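Local atomic coordinates of putative sarcosine dimethylglycine methyltransferase (Galdieria sulphuraria, PDB entry 2O57), a protein that probably transfers methyl groups from S-adenosylmethionine to sarcosine and dimethylglycine. Residues S198-M211 with R270-L284. Sequence-based numbering, arbitrary orientation.
Sequences SIQPILDRIKLHDM and RGLEHWIEGGRAGKL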
ATOM      1  N   SER A 198     -22.039  -2.408 -13.390  1.00 34.72           N
ATOM      2  CA  SER A 198     -21.268  -3.650 -13.497  1.00 34.71           C
ATOM      3  C   SER A 198     -21.029  -4.374 -12.164  1.00 33.99           C
ATOM      4  O   SER A 198     -20.437  -5.437 -12.143  1.00 34.27           O
ATOM      5  CB  SER A 198     -19.959  -3.373 -14.241  1.00 34.69           C
ATOM      6  OG  SER A 198     -18.857  -3.929 -13.552  1.00 36.68           O
ATOM      7  N   ILE A 199     -21.530  -3.800 -11.069  1.00 33.62           N
ATOM      8  CA  ILE A 199     -21.401  -4.365  -9.710  1.00 33.15           C
ATOM      9  C   ILE A 199     -22.754  -4.316  -8.986  1.00 33.83           C
ATOM     10  O   ILE A 199     -22.836  -4.260  -7.762  1.00 33.06           O
ATOM     11  CB  ILE A 199     -20.319  -3.659  -8.859  1.00 32.87           C
ATOM     12  CG1 ILE A 199     -20.512  -2.124  -8.860  1.00 32.47           C
ATOM     13  CG2 ILE A 199     -18.895  -4.096  -9.312  1.00 33.13           C
ATOM     14  CD1 ILE A 199     -19.659  -1.405  -7.798  1.00 32.22           C
ATOM     15  N   GLN A 200     -23.809  -4.392  -9.782  1.00 34.45           N
ATOM     16  CA  GLN A 200     -25.162  -4.321  -9.318  1.00 35.18           C
ATOM     17  C   GLN A 200     -25.525  -5.458  -8.334  1.00 34.78           C
ATOM     18  O   GLN A 200     -26.114  -5.179  -7.280  1.00 34.33           O
ATOM     19  CB  GLN A 200     -26.102  -4.260 -10.540  1.00 36.16           C
ATOM     20  CG  GLN A 200     -27.446  -3.583 -10.300  1.00 38.24           C
ATOM     21  CD  GLN A 200     -27.283  -2.224  -9.653  1.00 42.19           C
ATOM     22  OE1 GLN A 200     -26.641  -1.325 -10.210  1.00 43.90           O
ATOM     23  NE2 GLN A 200     -27.836  -2.076  -8.450  1.00 43.17           N
ATOM     24  N   PRO A 201     -25.180  -6.733  -8.657  1.00 34.32           N
ATOM     25  CA  PRO A 201     -25.435  -7.778  -7.677  1.00 34.18           C
ATOM     26  C   PRO A 201     -24.923  -7.446  -6.283  1.00 34.05           C
ATOM     27  O   PRO A 201     -25.650  -7.626  -5.310  1.00 33.64           O
ATOM     28  CB  PRO A 201     -24.689  -8.982  -8.252  1.00 34.23           C
ATOM     29  CG  PRO A 201     -24.779  -8.785  -9.703  1.00 34.87           C
ATOM     30  CD  PRO A 201     -24.600  -7.302  -9.887  1.00 34.33           C
ATOM     31  N   ILE A 202     -23.695  -6.948  -6.179  1.00 34.04           N
ATOM     32  CA  ILE A 202     -23.148  -6.619  -4.867  1.00 33.82           C
ATOM     33  C   ILE A 202     -23.745  -5.339  -4.265  1.00 33.72           C
ATOM     34  O   ILE A 202     -23.979  -5.282  -3.058  1.00 33.44           O
ATOM     35  CB  ILE A 202     -21.595  -6.620  -4.843  1.00 34.44           C
ATOM     36  CG1 ILE A 202     -21.095  -6.791  -3.407  1.00 34.12           C
ATOM     37  CG2 ILE A 202     -20.976  -5.394  -5.577  1.00 34.10           C
ATOM     38  CD1 ILE A 202     -19.634  -6.898  -3.320  1.00 30.52           C
ATOM     39  N   LEU A 203     -24.024  -4.335  -5.093  1.00 33.09           N
ATOM     40  CA  LEU A 203     -24.696  -3.140  -4.601  1.00 33.26           C
ATOM     41  C   LEU A 203     -26.100  -3.518  -4.108  1.00 33.78           C
ATOM     42  O   LEU A 203     -26.551  -3.012  -3.081  1.00 33.17           O
ATOM     43  CB  LEU A 203     -24.791  -2.080  -5.703  1.00 33.37           C
ATOM     44  CG  LEU A 203     -23.441  -1.510  -6.168  1.00 33.94           C
ATOM     45  CD1 LEU A 203     -23.674  -0.568  -7.347  1.00 33.61           C
ATOM     46  CD2 LEU A 203     -22.706  -0.793  -5.026  1.00 33.54           C
ATOM     47  N   ASP A 204     -26.766  -4.412  -4.843  1.00 34.04           N
ATOM     48  CA  ASP A 204     -28.106  -4.901  -4.474  1.00 35.69           C
ATOM     49  C   ASP A 204     -28.063  -5.752  -3.227  1.00 35.94           C
ATOM     50  O   ASP A 204     -28.839  -5.522  -2.299  1.00 35.78           O
ATOM     51  CB  ASP A 204     -28.746  -5.702  -5.617  1.00 35.77           C
ATOM     52  CG  ASP A 204     -29.306  -4.811  -6.714  1.00 37.56           C
ATOM     53  OD1 ASP A 204     -29.173  -3.569  -6.599  1.00 38.36           O
ATOM     54  OD2 ASP A 204     -29.880  -5.352  -7.686  1.00 39.28           O
ATOM     55  N   ARG A 205     -27.145  -6.724  -3.222  1.00 36.72           N
ATOM     56  CA  ARG A 205     -27.010  -7.708  -2.129  1.00 37.63           C
ATOM     57  C   ARG A 205     -26.772  -7.029  -0.770  1.00 38.14           C
ATOM     58  O   ARG A 205     -27.412  -7.405   0.229  1.00 38.41           O
ATOM     59  CB  ARG A 205     -25.908  -8.763  -2.457  1.00 37.13           C
ATOM     60  CG  ARG A 205     -25.670  -9.866  -1.397  1.00 36.91           C
ATOM     61  CD  ARG A 205     -26.955 -10.599  -0.941  1.00 36.28           C
ATOM     62  NE  ARG A 205     -27.655 -11.352  -2.036  1.00 36.42           N
ATOM     63  CZ  ARG A 205     -28.477 -12.457  -1.644  1.00 36.21           C
ATOM     64  NH1 ARG A 205     -28.894 -12.752  -0.451  1.00 36.00           N
ATOM     65  NH2 ARG A 205     -29.096 -13.058  -2.718  1.00 35.69           N
ATOM     66  N   ILE A 206     -25.897  -6.013  -0.754  1.00 38.47           N
ATOM     67  CA  ILE A 206     -25.558  -5.285   0.484  1.00 39.08           C
ATOM     68  C   ILE A 206     -26.327  -3.948   0.664  1.00 38.79           C
ATOM     69  O   ILE A 206     -26.160  -3.277   1.704  1.00 38.83           O
ATOM     70  CB  ILE A 206     -24.010  -5.064   0.607  1.00 39.04           C
ATOM     71  CG1 ILE A 206     -23.530  -3.942  -0.326  1.00 40.04           C
ATOM     72  CG2 ILE A 206     -23.247  -6.385   0.345  1.00 39.48           C
ATOM     73  CD1 ILE A 206     -22.078  -3.468  -0.046  1.00 39.17           C
ATOM     74  N   LYS A 207     -27.070  -3.565  -0.408  1.00 38.57           N
ATOM     75  CA  LYS A 207     -28.015  -2.421  -0.377  1.00 38.27           C
ATOM     76  C   LYS A 207     -27.369  -1.010  -0.422  1.00 37.60           C
ATOM     77  O   LYS A 207     -27.663  -0.140   0.409  1.00 37.57           O
ATOM     78  CB  LYS A 207     -29.054  -2.564   0.764  1.00 38.03           C
ATOM     79  CG  LYS A 207     -30.144  -3.635   0.447  1.00 38.51           C
ATOM     80  CD  LYS A 207     -29.668  -5.088   0.813  1.00 38.30           C
ATOM     81  CE  LYS A 207     -30.237  -5.499   2.195  1.00 38.53           C
ATOM     82  NZ  LYS A 207     -31.752  -5.776   2.039  1.00 37.32           N
ATOM     83  N   LEU A 208     -26.540  -0.794  -1.440  1.00 36.90           N
ATOM     84  CA  LEU A 208     -25.855   0.485  -1.686  1.00 36.29           C
ATOM     85  C   LEU A 208     -26.117   0.992  -3.125  1.00 35.46           C
ATOM     86  O   LEU A 208     -26.173   0.187  -4.048  1.00 35.63           O
ATOM     87  CB  LEU A 208     -24.339   0.276  -1.500  1.00 36.94           C
ATOM     88  CG  LEU A 208     -23.585   0.667  -0.218  1.00 37.14           C
ATOM     89  CD1 LEU A 208     -24.331   0.316   1.082  1.00 38.91           C
ATOM     90  CD2 LEU A 208     -22.190   0.033  -0.249  1.00 37.22           C
ATOM     91  N   HIS A 209     -26.259   2.305  -3.322  1.00 34.17           N
ATOM     92  CA  HIS A 209     -26.415   2.879  -4.680  1.00 33.23           C
ATOM     93  C   HIS A 209     -25.159   2.773  -5.560  1.00 32.26           C
ATOM     94  O   HIS A 209     -25.240   2.424  -6.750  1.00 32.99           O
ATOM     95  CB  HIS A 209     -26.851   4.344  -4.609  1.00 33.64           C
ATOM     96  CG  HIS A 209     -28.288   4.528  -4.211  1.00 35.05           C
ATOM     97  ND1 HIS A 209     -29.251   3.564  -4.427  1.00 35.84           N
ATOM     98  CD2 HIS A 209     -28.928   5.576  -3.639  1.00 36.57           C
ATOM     99  CE1 HIS A 209     -30.420   4.003  -3.990  1.00 36.18           C
ATOM    100  NE2 HIS A 209     -30.251   5.221  -3.506  1.00 35.83           N
ATOM    101  N   ASP A 210     -24.017   3.112  -4.962  1.00 29.23           N
ATOM    102  CA  ASP A 210     -22.706   2.995  -5.579  1.00 26.70           C
ATOM    103  C   ASP A 210     -21.660   2.799  -4.458  1.00 24.69           C
ATOM    104  O   ASP A 210     -21.990   2.727  -3.262  1.00 24.04           O
ATOM    105  CB  ASP A 210     -22.392   4.216  -6.470  1.00 26.45           C
ATOM    106  CG  ASP A 210     -21.270   3.946  -7.497  1.00 27.44           C
ATOM    107  OD1 ASP A 210     -20.527   2.939  -7.383  1.00 25.82           O
ATOM    108  OD2 ASP A 210     -21.127   4.756  -8.435  1.00 26.61           O
HETATM  109  N   MSE A 211     -20.401   2.694  -4.859  1.00 22.15           N
HETATM  110  CA  MSE A 211     -19.342   2.303  -3.960  1.00 19.28           C
HETATM  111  C   MSE A 211     -18.233   3.353  -3.981  1.00 18.59           C
HETATM  112  O   MSE A 211     -18.093   4.067  -4.963  1.00 18.44           O
HETATM  113  CB  MSE A 211     -18.784   0.964  -4.443  1.00 20.25           C
HETATM  114  CG  MSE A 211     -18.219   0.147  -3.361  1.00 19.28           C
HETATM  115 SE   MSE A 211     -17.840  -1.640  -3.902  1.00 14.73          SE
HETATM  116  CE  MSE A 211     -16.984  -2.029  -2.364  1.00 21.49           C
ATOM    117  N   ARG A 270     -23.976 -15.664   0.351  1.00 10.87           N
ATOM    118  CA  ARG A 270     -24.123 -15.076  -0.987  1.00 11.59           C
ATOM    119  C   ARG A 270     -23.380 -13.754  -1.111  1.00 11.23           C
ATOM    120  O   ARG A 270     -22.680 -13.549  -2.101  1.00 11.05           O
ATOM    121  CB  ARG A 270     -25.580 -14.909  -1.391  1.00 12.27           C
ATOM    122  CG  ARG A 270     -26.230 -16.228  -1.742  1.00 16.64           C
ATOM    123  CD  ARG A 270     -27.617 -16.015  -2.265  1.00 22.69           C
ATOM    124  NE  ARG A 270     -28.562 -15.717  -1.187  1.00 24.72           N
ATOM    125  CZ  ARG A 270     -29.309 -16.634  -0.579  1.00 26.85           C
ATOM    126  NH1 ARG A 270     -29.223 -17.924  -0.941  1.00 25.55           N
ATOM    127  NH2 ARG A 270     -30.141 -16.260   0.387  1.00 24.82           N
ATOM    128  N   GLY A 271     -23.554 -12.856  -0.135  1.00 10.88           N
ATOM    129  CA  GLY A 271     -22.823 -11.583  -0.108  1.00 10.62           C
ATOM    130  C   GLY A 271     -21.313 -11.764  -0.108  1.00 10.42           C
ATOM    131  O   GLY A 271     -20.584 -11.073  -0.836  1.00 10.83           O
ATOM    132  N   LEU A 272     -20.831 -12.704   0.695  1.00  9.25           N
ATOM    133  CA  LEU A 272     -19.396 -13.031   0.707  1.00  9.37           C
ATOM    134  C   LEU A 272     -18.931 -13.457  -0.684  1.00 10.26           C
ATOM    135  O   LEU A 272     -17.913 -12.957  -1.180  1.00 10.98           O
ATOM    136  CB  LEU A 272     -19.064 -14.096   1.756  1.00  7.22           C
ATOM    137  CG  LEU A 272     -19.277 -13.625   3.233  1.00  6.71           C
ATOM    138  CD1 LEU A 272     -19.174 -14.805   4.187  1.00  4.21           C
ATOM    139  CD2 LEU A 272     -18.323 -12.493   3.622  1.00  7.34           C
ATOM    140  N   GLU A 273     -19.684 -14.346  -1.314  1.00 10.15           N
ATOM    141  CA  GLU A 273     -19.344 -14.823  -2.655  1.00 12.42           C
ATOM    142  C   GLU A 273     -19.223 -13.662  -3.658  1.00 11.91           C
ATOM    143  O   GLU A 273     -18.375 -13.698  -4.553  1.00 12.74           O
ATOM    144  CB  GLU A 273     -20.388 -15.832  -3.135  1.00 10.64           C
ATOM    145  CG  GLU A 273     -20.249 -17.198  -2.464  1.00 12.41           C
ATOM    146  CD  GLU A 273     -21.505 -18.071  -2.599  1.00 13.96           C
ATOM    147  OE1 GLU A 273     -22.501 -17.631  -3.222  1.00 14.84           O
ATOM    148  OE2 GLU A 273     -21.511 -19.193  -2.045  1.00 16.08           O
ATOM    149  N   HIS A 274     -20.081 -12.647  -3.508  1.00 12.18           N
ATOM    150  CA  HIS A 274     -20.063 -11.472  -4.401  1.00 12.70           C
ATOM    151  C   HIS A 274     -18.769 -10.682  -4.241  1.00 12.19           C
ATOM    152  O   HIS A 274     -18.209 -10.213  -5.231  1.00 12.14           O
ATOM    153  CB  HIS A 274     -21.251 -10.536  -4.146  1.00 13.42           C
ATOM    154  CG  HIS A 274     -22.547 -11.030  -4.704  1.00 15.53           C
ATOM    155  ND1 HIS A 274     -22.645 -11.641  -5.939  1.00 18.41           N
ATOM    156  CD2 HIS A 274     -23.811 -10.976  -4.209  1.00 18.56           C
ATOM    157  CE1 HIS A 274     -23.905 -11.981  -6.156  1.00 19.75           C
ATOM    158  NE2 HIS A 274     -24.632 -11.584  -5.126  1.00 17.29           N
ATOM    159  N   TRP A 275     -18.303 -10.502  -3.003  1.00 11.27           N
ATOM    160  CA  TRP A 275     -17.042  -9.815  -2.781  1.00 11.16           C
ATOM    161  C   TRP A 275     -15.900 -10.605  -3.399  1.00  9.85           C
ATOM    162  O   TRP A 275     -15.048 -10.034  -4.042  1.00  9.94           O
ATOM    163  CB  TRP A 275     -16.743  -9.610  -1.287  1.00 11.96           C
ATOM    164  CG  TRP A 275     -17.504  -8.454  -0.694  1.00 14.47           C
ATOM    165  CD1 TRP A 275     -18.542  -8.534   0.177  1.00 18.19           C
ATOM    166  CD2 TRP A 275     -17.268  -7.055  -0.918  1.00 17.01           C
ATOM    167  NE1 TRP A 275     -18.971  -7.273   0.523  1.00 18.10           N
ATOM    168  CE2 TRP A 275     -18.224  -6.345  -0.151  1.00 18.49           C
ATOM    169  CE3 TRP A 275     -16.346  -6.333  -1.696  1.00 16.76           C
ATOM    170  CZ2 TRP A 275     -18.291  -4.948  -0.135  1.00 14.53           C
ATOM    171  CZ3 TRP A 275     -16.413  -4.921  -1.688  1.00 13.94           C
ATOM    172  CH2 TRP A 275     -17.374  -4.255  -0.897  1.00 16.06           C
ATOM    173  N   ILE A 276     -15.890 -11.915  -3.172  1.00  9.82           N
ATOM    174  CA  ILE A 276     -14.807 -12.792  -3.673  1.00  9.36           C
ATOM    175  C   ILE A 276     -14.788 -12.737  -5.209  1.00  9.50           C
ATOM    176  O   ILE A 276     -13.733 -12.481  -5.823  1.00  9.19           O
ATOM    177  CB  ILE A 276     -15.008 -14.264  -3.173  1.00  9.47           C
ATOM    178  CG1 ILE A 276     -14.850 -14.355  -1.643  1.00  8.64           C
ATOM    179  CG2 ILE A 276     -14.039 -15.250  -3.901  1.00 10.94           C
ATOM    180  CD1 ILE A 276     -15.499 -15.637  -1.022  1.00  9.50           C
ATOM    181  N   GLU A 277     -15.946 -12.982  -5.818  1.00 10.32           N
ATOM    182  CA  GLU A 277     -16.085 -12.963  -7.274  1.00 11.63           C
ATOM    183  C   GLU A 277     -15.654 -11.619  -7.855  1.00 10.41           C
ATOM    184  O   GLU A 277     -14.911 -11.609  -8.803  1.00  9.54           O
ATOM    185  CB  GLU A 277     -17.528 -13.308  -7.710  1.00 11.75           C
ATOM    186  CG  GLU A 277     -17.850 -14.786  -7.554  1.00 15.81           C
ATOM    187  CD  GLU A 277     -19.372 -15.125  -7.477  1.00 18.41           C
ATOM    188  OE1 GLU A 277     -20.237 -14.227  -7.724  1.00 26.02           O
ATOM    189  OE2 GLU A 277     -19.684 -16.308  -7.142  1.00 25.23           O
ATOM    190  N   GLY A 278     -16.102 -10.501  -7.266  1.00  9.45           N
ATOM    191  CA  GLY A 278     -15.727  -9.158  -7.724  1.00  9.54           C
ATOM    192  C   GLY A 278     -14.220  -8.884  -7.622  1.00 10.00           C
ATOM    193  O   GLY A 278     -13.642  -8.240  -8.496  1.00  9.51           O
ATOM    194  N   GLY A 279     -13.604  -9.396  -6.561  1.00 10.00           N
ATOM    195  CA  GLY A 279     -12.171  -9.339  -6.369  1.00  9.87           C
ATOM    196  C   GLY A 279     -11.442 -10.076  -7.457  1.00 10.37           C
ATOM    197  O   GLY A 279     -10.520  -9.524  -8.071  1.00 11.18           O
ATOM    198  N   ARG A 280     -11.827 -11.328  -7.698  1.00 10.48           N
ATOM    199  CA  ARG A 280     -11.194 -12.145  -8.722  1.00 10.63           C
ATOM    200  C   ARG A 280     -11.438 -11.636 -10.115  1.00 10.92           C
ATOM    201  O   ARG A 280     -10.640 -11.937 -10.993  1.00 10.58           O
ATOM    202  CB  ARG A 280     -11.670 -13.592  -8.655  1.00 11.79           C
ATOM    203  CG  ARG A 280     -11.252 -14.257  -7.411  1.00 13.29           C
ATOM    204  CD  ARG A 280     -11.366 -15.737  -7.599  1.00 18.28           C
ATOM    205  NE  ARG A 280     -10.361 -16.315  -6.745  1.00 22.95           N
ATOM    206  CZ  ARG A 280     -10.624 -17.084  -5.703  1.00 23.92           C
ATOM    207  NH1 ARG A 280      -9.619 -17.543  -4.960  1.00 24.00           N
ATOM    208  NH2 ARG A 280     -11.882 -17.409  -5.424  1.00 26.66           N
ATOM    209  N   ALA A 281     -12.538 -10.902 -10.322  1.00  9.75           N
ATOM    210  CA  ALA A 281     -12.889 -10.345 -11.638  1.00 10.26           C
ATOM    211  C   ALA A 281     -12.230  -9.004 -11.909  1.00  9.87           C
ATOM    212  O   ALA A 281     -12.411  -8.431 -12.965  1.00  9.19           O
ATOM    213  CB  ALA A 281     -14.449 -10.227 -11.796  1.00  9.69           C
ATOM    214  N   GLY A 282     -11.452  -8.511 -10.952  1.00 10.82           N
ATOM    215  CA  GLY A 282     -10.810  -7.195 -11.071  1.00 11.76           C
ATOM    216  C   GLY A 282     -11.778  -6.032 -10.992  1.00 11.89           C
ATOM    217  O   GLY A 282     -11.451  -4.932 -11.440  1.00 12.94           O
ATOM    218  N   LYS A 283     -12.959  -6.238 -10.400  1.00 11.56           N
ATOM    219  CA  LYS A 283     -13.925  -5.150 -10.213  1.00 10.89           C
ATOM    220  C   LYS A 283     -13.836  -4.476  -8.832  1.00 10.09           C
ATOM    221  O   LYS A 283     -14.175  -3.324  -8.698  1.00 10.41           O
ATOM    222  CB  LYS A 283     -15.365  -5.628 -10.401  1.00 11.48           C
ATOM    223  CG  LYS A 283     -15.632  -6.278 -11.780  1.00 15.06           C
ATOM    224  CD  LYS A 283     -17.117  -6.433 -11.974  1.00 17.41           C
ATOM    225  CE  LYS A 283     -17.432  -6.923 -13.370  1.00 23.16           C
ATOM    226  NZ  LYS A 283     -17.977  -8.313 -13.243  1.00 28.03           N
ATOM    227  N   LEU A 284     -13.432  -5.238  -7.826  1.00  9.30           N
ATOM    228  CA  LEU A 284     -13.471  -4.798  -6.430  1.00  9.09           C
ATOM    229  C   LEU A 284     -12.099  -4.910  -5.806  1.00  8.45           C
ATOM    230  O   LEU A 284     -11.291  -5.762  -6.196  1.00  8.20           O
ATOM    231  CB  LEU A 284     -14.461  -5.634  -5.624  1.00  7.71           C
ATOM    232  CG  LEU A 284     -15.897  -5.700  -6.166  1.00  8.16           C
ATOM    233  CD1 LEU A 284     -16.741  -6.624  -5.245  1.00 10.10           C
ATOM    234  CD2 LEU A 284     -16.527  -4.329  -6.205  1.00  7.46           C
TER
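With CG1 trans to the backbone N (chi1 -159°) and the chain continuing extended, I202 sends CD1 across the gap onto the indole of W275, whose own CG lies opposite its carbonyl carbon and carries the ring back toward helix 200-206. The methyl sits almost centrally over one ring face, a CH-pi contact with CD1 3.5 Å from the centroid of the five-membered ring. At the same point it meets L284 tip to tip, the two CD1 atoms a tight 3.5 Å apart. L284 turns its other branch to the selenomethionine at M211, SE lying 3.8 Å from CD2, while the selenium also approaches W275 obliquely in a Met-aromatic contact. I206 CD1 adds to the apolar cluster near CZ2 of the indole.

H274 serves the outer side of the interface. CB of P201 lies over one face of the imidazole, 3.7 Å from CE1 and displaced toward the rim, and R205 brings its CG to the ring edge at CD2. The same CG packs 3.6 Å from CA of G271. Beyond, the bent R205 chain lays one guanidinium face over CB of R270, the two guanidinium planes 49° apart; N267 accepts a hydrogen bond from R270 NH2 and a weak one from R205 NH1, probably easing the repulsion between the like charges. No hydrogen bond joins the two segments.

Helix 200-206 and the 270-280 part of helix 262-280 run roughly antiparallel, at 152° with axes 9.6 Å apart. A Schellman turn at G282 leads the latter into strand 284-293, which runs antiparallel between 181-190 and 226-233 in the 3-2-1-4-5-7-6 sheet of the class I methyltransferase fold. Strand 181-190 touches W275 and L284 through P188 and K190, while Y242 of helix 235-251 stacks on W275.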